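Local coordinates for brefeldin A esterase (Bacillus subtilis, PDB 1JKM), which probably hydrolyses the lactone ester of brefeldin A, as a serine hydrolase of the alpha/beta hydrolase family related to mammalian hormone-sensitive lipase, at residues H159-G164 with D272-P277; N93-H98 with V165-A170; E177-E180 with G186-V189; H269-D272 with Y278-S281. All blocks are in the same frame, centred on the assembly; numbering follows the deposited sequence.

Interaction 1 (H159-G164 with D272-P277); sequences HPFPSG and DPIAWP
Phe161 and Ala275 are the closest pair of CA atoms across the two segments, 7.0 Å apart. Residues 159-162 are the loop leading into helix 163-177. In the other segment, residues 273-275 have helical phi and psi but lack the regular bonds. No hydrogen bond crosses. The Phe161 ring carries the contact. Its CG lies anti to the backbone N (chi1 175°), which sends the ring out to the other segment. Ala275 CB sits over one face, 4.1 Å from the ring centroid, in a CH-pi contact. Pro162, joined by a cis peptide bond, covers the opposite face with its CB. Ile274 CG2 meets the edge in the ring plane, 3.9 Å from Phe161 CZ. Asp272 OD2 approaches obliquely, 3.7 Å from Phe161 CE2, and its carboxylate stands nearly upright to the ring (82°). The other oxygen, Asp272 OD1, accepts from Ile274 N at 2.9 Å from above the carboxylate plane. His269 also meets the Phe161 ring. Beyond the contact, Ile274 reaches helix 194-208. The Phe161 ring, next to the cis-proline at the start of helix 163-177, thus packs on an Asx turn at Asp272, in the loop between helices 253-263 and 282-285 of the alpha/beta hydrolase fold.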
loop_
_atom_site.group_PDB
_atom_site.type_symbol
_atom_site.label_atom_id
_atom_site.label_comp_id
_atom_site.label_asym_id
_atom_site.label_seq_id
_atom_site.Cartn_x
_atom_site.Cartn_y
_atom_site.Cartn_z
ATOM N N HIS B 159 20.585 -23.924 -20.770
ATOM C CA HIS B 159 19.612 -25.005 -20.880
ATOM C C HIS B 159 18.278 -24.492 -21.423
ATOM O O HIS B 159 17.301 -24.392 -20.683
ATOM C CB HIS B 159 19.325 -25.775 -19.591
ATOM C CG HIS B 159 20.524 -26.281 -18.863
ATOM N ND1 HIS B 159 21.086 -25.558 -17.820
ATOM C CD2 HIS B 159 21.289 -27.384 -19.023
ATOM C CE1 HIS B 159 22.134 -26.221 -17.365
ATOM N NE2 HIS B 159 22.274 -27.325 -18.072
ATOM N N PRO B 160 18.255 -24.137 -22.692
ATOM C CA PRO B 160 17.066 -23.591 -23.325
ATOM C C PRO B 160 15.949 -24.626 -23.460
ATOM O O PRO B 160 16.009 -25.788 -23.082
ATOM C CB PRO B 160 17.623 -23.106 -24.665
ATOM C CG PRO B 160 18.654 -24.151 -24.990
ATOM C CD PRO B 160 19.367 -24.311 -23.671
ATOM N N PHE B 161 14.790 -24.152 -23.905
ATOM C CA PHE B 161 13.591 -24.986 -24.042
ATOM C C PHE B 161 13.973 -26.194 -24.913
ATOM O O PHE B 161 14.601 -25.910 -25.930
ATOM C CB PHE B 161 12.596 -24.116 -24.804
ATOM C CG PHE B 161 11.332 -24.856 -25.137
ATOM C CD1 PHE B 161 10.313 -24.932 -24.194
ATOM C CD2 PHE B 161 11.184 -25.490 -26.367
ATOM C CE1 PHE B 161 9.145 -25.608 -24.486
ATOM C CE2 PHE B 161 10.006 -26.169 -26.642
ATOM C CZ PHE B 161 8.992 -26.230 -25.713
ATOM N N PRO B 162 13.635 -27.395 -24.503
ATOM C CA PRO B 162 12.683 -27.619 -23.417
ATOM C C PRO B 162 13.151 -28.246 -22.147
ATOM O O PRO B 162 12.348 -28.886 -21.445
ATOM C CB PRO B 162 11.748 -28.683 -24.078
ATOM C CG PRO B 162 12.810 -29.590 -24.672
ATOM C CD PRO B 162 13.634 -28.573 -25.433
ATOM N N SER B 163 14.403 -28.049 -21.690
ATOM C CA SER B 163 14.884 -28.744 -20.518
ATOM C C SER B 163 14.081 -28.503 -19.239
ATOM O O SER B 163 13.816 -29.479 -18.557
ATOM C CB SER B 163 16.359 -28.373 -20.227
ATOM O OG SER B 163 17.134 -28.585 -21.400
ATOM N N GLY B 164 13.739 -27.246 -18.904
ATOM C CA GLY B 164 12.977 -27.074 -17.652
ATOM C C GLY B 164 11.587 -27.709 -17.636
ATOM O O GLY B 164 11.179 -28.300 -16.614
ATOM N N ASP B 272 4.986 -21.568 -30.288
ATOM C CA ASP B 272 4.768 -22.860 -29.670
ATOM C C ASP B 272 4.155 -22.724 -28.277
ATOM O O ASP B 272 4.857 -22.376 -27.323
ATOM C CB ASP B 272 6.124 -23.560 -29.573
ATOM C CG ASP B 272 6.140 -24.932 -28.988
ATOM O OD1 ASP B 272 5.128 -25.394 -28.422
ATOM O OD2 ASP B 272 7.184 -25.640 -29.051
ATOM N N PRO B 273 2.979 -23.299 -28.077
ATOM C CA PRO B 273 2.250 -23.237 -26.817
ATOM C C PRO B 273 2.930 -23.923 -25.660
ATOM O O PRO B 273 2.636 -23.554 -24.515
ATOM C CB PRO B 273 0.919 -23.956 -27.100
ATOM C CG PRO B 273 1.193 -24.716 -28.358
ATOM C CD PRO B 273 2.032 -23.725 -29.150
ATOM N N ILE B 274 3.816 -24.912 -25.887
ATOM C CA ILE B 274 4.559 -25.458 -24.745
ATOM C C ILE B 274 5.597 -24.484 -24.222
ATOM O O ILE B 274 6.030 -24.594 -23.055
ATOM C CB ILE B 274 5.189 -26.819 -25.102
ATOM C CG1 ILE B 274 4.118 -27.687 -25.776
ATOM C CG2 ILE B 274 5.802 -27.505 -23.892
ATOM C CD1 ILE B 274 3.035 -28.216 -24.878
ATOM N N ALA B 275 6.148 -23.644 -25.066
ATOM C CA ALA B 275 7.067 -22.604 -24.656
ATOM C C ALA B 275 6.286 -21.397 -24.129
ATOM O O ALA B 275 6.684 -20.767 -23.143
ATOM C CB ALA B 275 7.925 -22.089 -25.822
ATOM N N TRP B 276 5.269 -20.992 -24.901
ATOM C CA TRP B 276 4.557 -19.747 -24.675
ATOM C C TRP B 276 3.051 -20.039 -24.777
ATOM O O TRP B 276 2.375 -19.861 -25.785
ATOM C CB TRP B 276 4.931 -18.601 -25.645
ATOM C CG TRP B 276 6.401 -18.298 -25.609
ATOM C CD1 TRP B 276 7.308 -18.621 -26.597
ATOM C CD2 TRP B 276 7.148 -17.674 -24.557
ATOM N NE1 TRP B 276 8.573 -18.226 -26.220
ATOM C CE2 TRP B 276 8.501 -17.636 -24.967
ATOM C CE3 TRP B 276 6.806 -17.141 -23.300
ATOM C CZ2 TRP B 276 9.504 -17.094 -24.182
ATOM C CZ3 TRP B 276 7.817 -16.590 -22.520
ATOM C CH2 TRP B 276 9.153 -16.569 -22.956
ATOM N N PRO B 277 2.456 -20.516 -23.687
ATOM C CA PRO B 277 1.056 -20.896 -23.598
ATOM C C PRO B 277 0.031 -19.830 -23.911
ATOM O O PRO B 277 -1.089 -20.233 -24.339
ATOM C CB PRO B 277 0.887 -21.376 -22.155
ATOM C CG PRO B 277 2.267 -21.829 -21.769
ATOM C CD PRO B 277 3.156 -20.793 -22.401
#

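Interaction 2 (N93-H98 with V165-A170); sequences NEITLH and VEDCLA
Ile95 lays its CD1 methyl against Asp167 and reaches past it to Ala170. CD1 is 3.5 Å from Asp167 OD1, a van der Waals contact with the oxygen, and 3.8 Å from Asp167 CB. On the next turn of the helix, Ala170 CB stands 4.2 Å from Ile95 CD1. The isoleucine chain is extended at its end (chi2 169°), and this carries CD1 from the strand to the helix. The CA atoms of Ile95 and Asp167 are 7.3 Å apart, the closest such pair across the two segments.

The polar half lies beside this methyl. Asn93 ND2 donates to Asp167 OD1 at 2.7 Å, with an N-H...O angle of 159°. The acceptor lies almost in the amide plane, while the donor comes to the syn side of OD1, tilted from the carboxylate plane. With CG between the backbone N and the carbonyl carbon (chi1 53°), the amide of Asn93 points to the helix. Asn93 OD1 accepts from Asp91 N. These two bonds hold the amide at both ends. Asp167 OD2 makes a salt bridge with Arg150 NE. Amide and guanidinium together would favour a charged carboxylate.

Ile95 also packs on Ile87 of strand 80-88. The contact docks helix 163-177 on strand 94-102, near one edge of the mixed central sheet of the alpha/beta hydrolase fold.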
loop_
_atom_site.group_PDB
_atom_site.type_symbol
_atom_site.label_atom_id
_atom_site.label_comp_id
_atom_site.label_asym_id
_atom_site.label_seq_id
_atom_site.Cartn_x
_atom_site.Cartn_y
_atom_site.Cartn_z
ATOM N N ASN B 93 19.758 -36.254 -15.756
ATOM C CA ASN B 93 20.119 -35.231 -14.780
ATOM C C ASN B 93 19.471 -35.462 -13.429
ATOM O O ASN B 93 18.350 -35.968 -13.308
ATOM C CB ASN B 93 19.761 -33.869 -15.375
ATOM C CG ASN B 93 18.323 -33.764 -15.862
ATOM O OD1 ASN B 93 17.882 -34.584 -16.672
ATOM N ND2 ASN B 93 17.609 -32.747 -15.372
ATOM N N GLU B 94 20.180 -35.148 -12.342
ATOM C CA GLU B 94 19.592 -35.252 -11.007
ATOM C C GLU B 94 18.679 -34.050 -10.736
ATOM O O GLU B 94 19.033 -32.916 -11.048
ATOM C CB GLU B 94 20.651 -35.356 -9.906
ATOM C CG GLU B 94 20.983 -36.788 -9.509
ATOM C CD GLU B 94 22.307 -36.912 -8.775
ATOM O OE1 GLU B 94 22.581 -36.085 -7.876
ATOM O OE2 GLU B 94 23.080 -37.843 -9.097
ATOM N N ILE B 95 17.459 -34.360 -10.310
ATOM C CA ILE B 95 16.512 -33.263 -10.005
ATOM C C ILE B 95 16.231 -33.263 -8.511
ATOM O O ILE B 95 15.680 -34.225 -7.964
ATOM C CB ILE B 95 15.222 -33.354 -10.830
ATOM C CG1 ILE B 95 15.461 -33.279 -12.343
ATOM C CG2 ILE B 95 14.300 -32.185 -10.437
ATOM C CD1 ILE B 95 14.251 -33.630 -13.173
ATOM N N THR B 96 16.620 -32.197 -7.794
ATOM C CA THR B 96 16.262 -32.181 -6.365
ATOM C C THR B 96 14.807 -31.770 -6.177
ATOM O O THR B 96 14.359 -30.808 -6.775
ATOM C CB THR B 96 17.154 -31.204 -5.576
ATOM O OG1 THR B 96 18.507 -31.510 -5.931
ATOM C CG2 THR B 96 16.935 -31.342 -4.084
ATOM N N LEU B 97 14.089 -32.500 -5.339
ATOM C CA LEU B 97 12.778 -32.082 -4.861
ATOM C C LEU B 97 12.896 -31.694 -3.391
ATOM O O LEU B 97 13.452 -32.462 -2.601
ATOM C CB LEU B 97 11.742 -33.186 -5.018
ATOM C CG LEU B 97 11.524 -33.795 -6.403
ATOM C CD1 LEU B 97 10.424 -34.849 -6.318
ATOM C CD2 LEU B 97 11.178 -32.768 -7.462
ATOM N N HIS B 98 12.362 -30.522 -3.057
ATOM C CA HIS B 98 12.342 -30.074 -1.664
ATOM C C HIS B 98 10.933 -30.166 -1.090
ATOM O O HIS B 98 10.026 -29.538 -1.659
ATOM C CB HIS B 98 12.787 -28.618 -1.605
ATOM C CG HIS B 98 14.195 -28.324 -2.003
ATOM N ND1 HIS B 98 14.553 -27.948 -3.276
ATOM C CD2 HIS B 98 15.342 -28.327 -1.273
ATOM C CE1 HIS B 98 15.853 -27.742 -3.336
ATOM N NE2 HIS B 98 16.357 -27.964 -2.128
ATOM N N VAL B 165 10.837 -27.580 -18.740
ATOM C CA VAL B 165 9.499 -28.155 -18.752
ATOM C C VAL B 165 9.583 -29.669 -18.645
ATOM O O VAL B 165 8.854 -30.298 -17.874
ATOM C CB VAL B 165 8.549 -27.885 -19.932
ATOM C CG1 VAL B 165 7.570 -26.798 -19.593
ATOM C CG2 VAL B 165 9.248 -27.624 -21.258
ATOM N N GLU B 166 10.572 -30.275 -19.347
ATOM C CA GLU B 166 10.770 -31.707 -19.103
ATOM C C GLU B 166 11.075 -32.025 -17.668
ATOM O O GLU B 166 10.635 -33.046 -17.104
ATOM C CB GLU B 166 11.876 -32.230 -20.057
ATOM C CG GLU B 166 11.431 -32.090 -21.496
ATOM C CD GLU B 166 10.553 -33.213 -22.014
ATOM O OE1 GLU B 166 10.164 -34.155 -21.300
ATOM O OE2 GLU B 166 10.258 -33.136 -23.238
ATOM N N ASP B 167 11.947 -31.232 -17.032
ATOM C CA ASP B 167 12.255 -31.469 -15.617
ATOM C C ASP B 167 11.002 -31.368 -14.724
ATOM O O ASP B 167 10.834 -32.210 -13.838
ATOM C CB ASP B 167 13.324 -30.488 -15.144
ATOM C CG ASP B 167 14.739 -30.648 -15.631
ATOM O OD1 ASP B 167 15.127 -31.781 -15.998
ATOM O OD2 ASP B 167 15.513 -29.652 -15.669
ATOM N N CYS B 168 10.179 -30.330 -14.948
ATOM C CA CYS B 168 8.944 -30.174 -14.174
ATOM C C CYS B 168 7.963 -31.320 -14.428
ATOM O O CYS B 168 7.410 -31.879 -13.490
ATOM C CB CYS B 168 8.278 -28.826 -14.510
ATOM S SG CYS B 168 9.213 -27.333 -14.007
ATOM N N LEU B 169 7.731 -31.696 -15.696
ATOM C CA LEU B 169 6.966 -32.896 -16.018
ATOM C C LEU B 169 7.503 -34.145 -15.341
ATOM O O LEU B 169 6.722 -34.866 -14.715
ATOM C CB LEU B 169 6.897 -33.120 -17.530
ATOM C CG LEU B 169 5.916 -34.088 -18.183
ATOM C CD1 LEU B 169 6.463 -35.505 -18.201
ATOM C CD2 LEU B 169 4.547 -34.082 -17.518
ATOM N N ALA B 170 8.804 -34.467 -15.445
ATOM C CA ALA B 170 9.334 -35.585 -14.644
ATOM C C ALA B 170 8.900 -35.556 -13.188
ATOM O O ALA B 170 8.481 -36.573 -12.593
ATOM C CB ALA B 170 10.859 -35.612 -14.749
#

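Interaction 3 (E177-E180 with G186-V189); sequences EHRE and GVVV
Arg179 and Val187 meet by van der Waals packing of a methyl on the flat guanidinium. The methyl CG2 of Val187 lies over the centre of one guanidinium face, 3.6 Å from Arg179 CZ. Val187 CB adds a second touch, 3.7 Å from Arg179 NH2. Gly186 CA comes in obliquely, 3.8 Å from Arg179 NH1. The arginine chain is extended from CG to NE (chi3 -172°), so the head group spans from the helix start to the strand. No hydrogen bond joins the two segments directly.

Ionic bonds hold the guanidinium in place. Arg179 NE forms a salt bridge with Asp176 OD1, just before 177-180. Arg179 NH1 forms another with Asp216 OD2. That same oxygen accepts from Val187 N, so one carboxylate links the arginine to the strand backbone. Arg179 NH2 has a weak hydrogen bond to Ala214 O. The two carboxylates probably offset the buried charge, although Arg361 NH2, a like charge, is close to Arg179 NH2.

His178 separates helix 163-177 from the short helix 179-182, and Arg179 opens the latter. Strand 184-192 follows, beside strand 109-114 on one flank and 217-221 on the other. Val187 also packs on Val175 of helix 163-177, while Val188 packs on helix 340-359.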
loop_
_atom_site.group_PDB
_atom_site.type_symbol
_atom_site.label_atom_id
_atom_site.label_comp_id
_atom_site.label_asym_id
_atom_site.label_seq_id
_atom_site.Cartn_x
_atom_site.Cartn_y
_atom_site.Cartn_z
ATOM N N GLU B 177 3.050 -40.779 -9.080
ATOM C CA GLU B 177 3.335 -42.174 -8.751
ATOM C C GLU B 177 3.457 -42.376 -7.249
ATOM O O GLU B 177 3.240 -43.495 -6.784
ATOM C CB GLU B 177 4.588 -42.715 -9.432
ATOM C CG GLU B 177 4.703 -42.460 -10.922
ATOM C CD GLU B 177 6.157 -42.398 -11.379
ATOM O OE1 GLU B 177 7.029 -42.953 -10.663
ATOM O OE2 GLU B 177 6.442 -41.804 -12.448
ATOM N N HIS B 178 3.858 -41.355 -6.487
ATOM C CA HIS B 178 4.128 -41.489 -5.073
ATOM C C HIS B 178 3.063 -40.834 -4.201
ATOM O O HIS B 178 3.310 -40.559 -3.018
ATOM C CB HIS B 178 5.540 -40.953 -4.739
ATOM C CG HIS B 178 6.603 -41.782 -5.404
ATOM N ND1 HIS B 178 6.980 -41.603 -6.723
ATOM C CD2 HIS B 178 7.354 -42.802 -4.922
ATOM C CE1 HIS B 178 7.919 -42.484 -7.022
ATOM N NE2 HIS B 178 8.161 -43.217 -5.957
ATOM N N ARG B 179 1.843 -40.684 -4.722
ATOM C CA ARG B 179 0.737 -40.243 -3.855
ATOM C C ARG B 179 0.647 -40.996 -2.540
ATOM O O ARG B 179 0.637 -40.371 -1.459
ATOM C CB ARG B 179 -0.595 -40.239 -4.592
ATOM C CG ARG B 179 -0.719 -39.187 -5.691
ATOM C CD ARG B 179 -1.936 -39.421 -6.566
ATOM N NE ARG B 179 -2.007 -38.555 -7.726
ATOM C CZ ARG B 179 -2.850 -37.538 -7.912
ATOM N NH1 ARG B 179 -3.730 -37.270 -6.950
ATOM N NH2 ARG B 179 -2.818 -36.828 -9.036
ATOM N N GLU B 180 0.620 -42.334 -2.560
ATOM C CA GLU B 180 0.525 -43.073 -1.303
ATOM C C GLU B 180 1.671 -42.820 -0.345
ATOM O O GLU B 180 1.438 -42.500 0.824
ATOM C CB GLU B 180 0.389 -44.579 -1.564
ATOM C CG GLU B 180 -1.090 -44.968 -1.547
ATOM C CD GLU B 180 -1.699 -44.843 -2.933
ATOM O OE1 GLU B 180 -1.407 -45.721 -3.777
ATOM O OE2 GLU B 180 -2.456 -43.867 -3.145
ATOM N N GLY B 186 -4.343 -35.066 -3.240
ATOM C CA GLY B 186 -4.551 -34.419 -4.549
ATOM C C GLY B 186 -3.186 -33.906 -5.007
ATOM O O GLY B 186 -2.274 -33.802 -4.185
ATOM N N VAL B 187 -3.094 -33.581 -6.288
ATOM C CA VAL B 187 -1.892 -32.962 -6.814
ATOM C C VAL B 187 -2.336 -31.745 -7.632
ATOM O O VAL B 187 -2.943 -31.853 -8.713
ATOM C CB VAL B 187 -1.051 -33.907 -7.701
ATOM C CG1 VAL B 187 0.107 -33.156 -8.336
ATOM C CG2 VAL B 187 -0.461 -35.057 -6.881
ATOM N N VAL B 188 -1.979 -30.562 -7.095
ATOM C CA VAL B 188 -2.134 -29.333 -7.856
ATOM C C VAL B 188 -0.790 -28.753 -8.249
ATOM O O VAL B 188 0.122 -28.780 -7.414
ATOM C CB VAL B 188 -3.011 -28.329 -7.062
ATOM C CG1 VAL B 188 -3.042 -26.963 -7.695
ATOM C CG2 VAL B 188 -4.441 -28.895 -6.998
ATOM N N VAL B 189 -0.667 -28.247 -9.484
ATOM C CA VAL B 189 0.568 -27.570 -9.862
ATOM C C VAL B 189 0.389 -26.039 -9.754
ATOM O O VAL B 189 -0.641 -25.546 -10.189
ATOM C CB VAL B 189 1.036 -27.929 -11.281
ATOM C CG1 VAL B 189 2.399 -27.306 -11.559
ATOM C CG2 VAL B 189 1.147 -29.457 -11.322
#

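Interaction 4 (H269-D272 with Y278-S281); sequences HAED and YFAS
Asp272 N donates to His269 O at 3.0 Å, closing the turn that presents Ala270 and Glu271 to Phe279. No hydrogen bond crosses between the two segments. The closest pair of CA atoms is that of Glu271 and Phe279, 5.8 Å apart.

Glu271 lies across the aromatic ring. Its CG is over one face, 3.9 Å from the centroid of the Phe279 ring and displaced toward the rim, in a CH-pi contact. The same CG is 3.7 Å from Phe279 CE1. The chain is extended beyond CG (chi2 -167°) and continues past the rim. Its carboxylate is turned nearly parallel to the ring, 18° between the planes. Glu271 is an exposed residue.

His269 to Asp272 form a type I beta turn, and 278-279 belong to a short 3-10 segment. Both lie in the loop between helices 253-263 and 282-285. This loop is part of the long excursion that separates sheet strands 217-221 and 291-296 in this alpha/beta hydrolase.

Two backbone oxygens of the turn also touch Phe279. Ala270 O approaches the ring obliquely, 3.4 Å from Phe279 CE2. Glu271 O is 3.6 Å from Phe279 CB. Phe279 CG lies beside its own backbone N (chi1 -70°), which swings the ring over to the turn. Tyr278 CD2 covers the opposite face of the ring, offset toward its rim. The Tyr278 hydroxyl is hydrogen-bonded to Glu239 OE2, and Tyr278 O accepts from Arg311 NH1.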
loop_
_atom_site.group_PDB
_atom_site.type_symbol
_atom_site.label_atom_id
_atom_site.label_comp_id
_atom_site.label_asym_id
_atom_site.label_seq_id
_atom_site.Cartn_x
_atom_site.Cartn_y
_atom_site.Cartn_z
ATOM N N HIS B 269 10.537 -21.302 -31.388
ATOM C CA HIS B 269 9.462 -21.707 -30.494
ATOM C C HIS B 269 8.551 -20.540 -30.137
ATOM O O HIS B 269 7.698 -20.669 -29.251
ATOM C CB HIS B 269 10.085 -22.366 -29.266
ATOM C CG HIS B 269 10.630 -23.724 -29.581
ATOM N ND1 HIS B 269 11.976 -23.974 -29.758
ATOM C CD2 HIS B 269 9.984 -24.900 -29.787
ATOM C CE1 HIS B 269 12.140 -25.260 -30.020
ATOM N NE2 HIS B 269 10.950 -25.842 -30.037
ATOM N N ALA B 270 8.662 -19.422 -30.851
ATOM C CA ALA B 270 7.950 -18.208 -30.460
ATOM C C ALA B 270 6.431 -18.386 -30.417
ATOM O O ALA B 270 5.725 -17.663 -29.692
ATOM C CB ALA B 270 8.329 -17.084 -31.402
ATOM N N GLU B 271 5.854 -19.244 -31.277
ATOM C CA GLU B 271 4.410 -19.449 -31.281
ATOM C C GLU B 271 4.062 -20.878 -30.945
ATOM O O GLU B 271 2.960 -21.393 -31.137
ATOM C CB GLU B 271 3.779 -18.960 -32.597
ATOM C CG GLU B 271 3.843 -17.432 -32.676
ATOM C CD GLU B 271 3.005 -16.802 -33.759
ATOM O OE1 GLU B 271 2.339 -17.553 -34.512
ATOM O OE2 GLU B 271 2.991 -15.554 -33.891
ATOM N N ASP B 272 4.986 -21.568 -30.288
ATOM C CA ASP B 272 4.768 -22.860 -29.670
ATOM C C ASP B 272 4.155 -22.724 -28.277
ATOM O O ASP B 272 4.857 -22.376 -27.323
ATOM C CB ASP B 272 6.124 -23.560 -29.573
ATOM C CG ASP B 272 6.140 -24.932 -28.988
ATOM O OD1 ASP B 272 5.128 -25.394 -28.422
ATOM O OD2 ASP B 272 7.184 -25.640 -29.051
ATOM N N TYR B 278 0.375 -18.583 -24.176
ATOM C CA TYR B 278 -0.509 -17.594 -24.771
ATOM C C TYR B 278 -0.964 -18.055 -26.168
ATOM O O TYR B 278 -2.017 -17.599 -26.611
ATOM C CB TYR B 278 0.206 -16.255 -24.907
ATOM C CG TYR B 278 -0.519 -15.090 -25.496
ATOM C CD1 TYR B 278 -1.615 -14.470 -24.867
ATOM C CD2 TYR B 278 -0.117 -14.560 -26.721
ATOM C CE1 TYR B 278 -2.272 -13.389 -25.423
ATOM C CE2 TYR B 278 -0.749 -13.493 -27.292
ATOM C CZ TYR B 278 -1.830 -12.907 -26.641
ATOM O OH TYR B 278 -2.428 -11.851 -27.261
ATOM N N PHE B 279 -0.154 -18.868 -26.848
ATOM C CA PHE B 279 -0.521 -19.264 -28.217
ATOM C C PHE B 279 -1.264 -20.592 -28.250
ATOM O O PHE B 279 -1.554 -21.072 -29.365
ATOM C CB PHE B 279 0.760 -19.373 -29.086
ATOM C CG PHE B 279 1.304 -17.988 -29.315
ATOM C CD1 PHE B 279 0.801 -17.202 -30.332
ATOM C CD2 PHE B 279 2.292 -17.477 -28.472
ATOM C CE1 PHE B 279 1.290 -15.925 -30.537
ATOM C CE2 PHE B 279 2.779 -16.202 -28.687
ATOM C CZ PHE B 279 2.263 -15.426 -29.706
ATOM N N ALA B 280 -1.586 -21.218 -27.133
ATOM C CA ALA B 280 -2.456 -22.389 -27.116
ATOM C C ALA B 280 -3.807 -22.066 -27.748
ATOM O O ALA B 280 -4.365 -20.966 -27.577
ATOM C CB ALA B 280 -2.563 -22.921 -25.696
ATOM N N SER B 281 -4.259 -22.920 -28.688
ATOM C CA SER B 281 -5.603 -22.702 -29.232
ATOM C C SER B 281 -6.650 -23.284 -28.284
ATOM O O SER B 281 -6.354 -24.161 -27.458
ATOM C CB SER B 281 -5.694 -23.378 -30.621
ATOM O OG SER B 281 -5.508 -24.762 -30.361
#

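Interactions 1 and 4 form one cluster. Their centres are about 10 Å apart, they share Asp272, and the rings of Phe161 and His269 meet between them. Interaction 2 lies about 14 Å from interaction 1, centre to centre. Both use helix 163-177, and their segments alternate along the chain. Interaction 3 is about 15 Å from interaction 2 between centres and reaches the same sheet, at strand 184-192. It follows interaction 2 in sequence and precedes interaction 4, about 28 Å away between centres. Helix 163-177 begins at interaction 1, passes strand 94-102 at interaction 2, and is followed by helix 179-182 of interaction 3. Interactions 1 and 4 thus involve the loop between helices 253-263 and 282-285, and interactions 2 and 3 the central sheet.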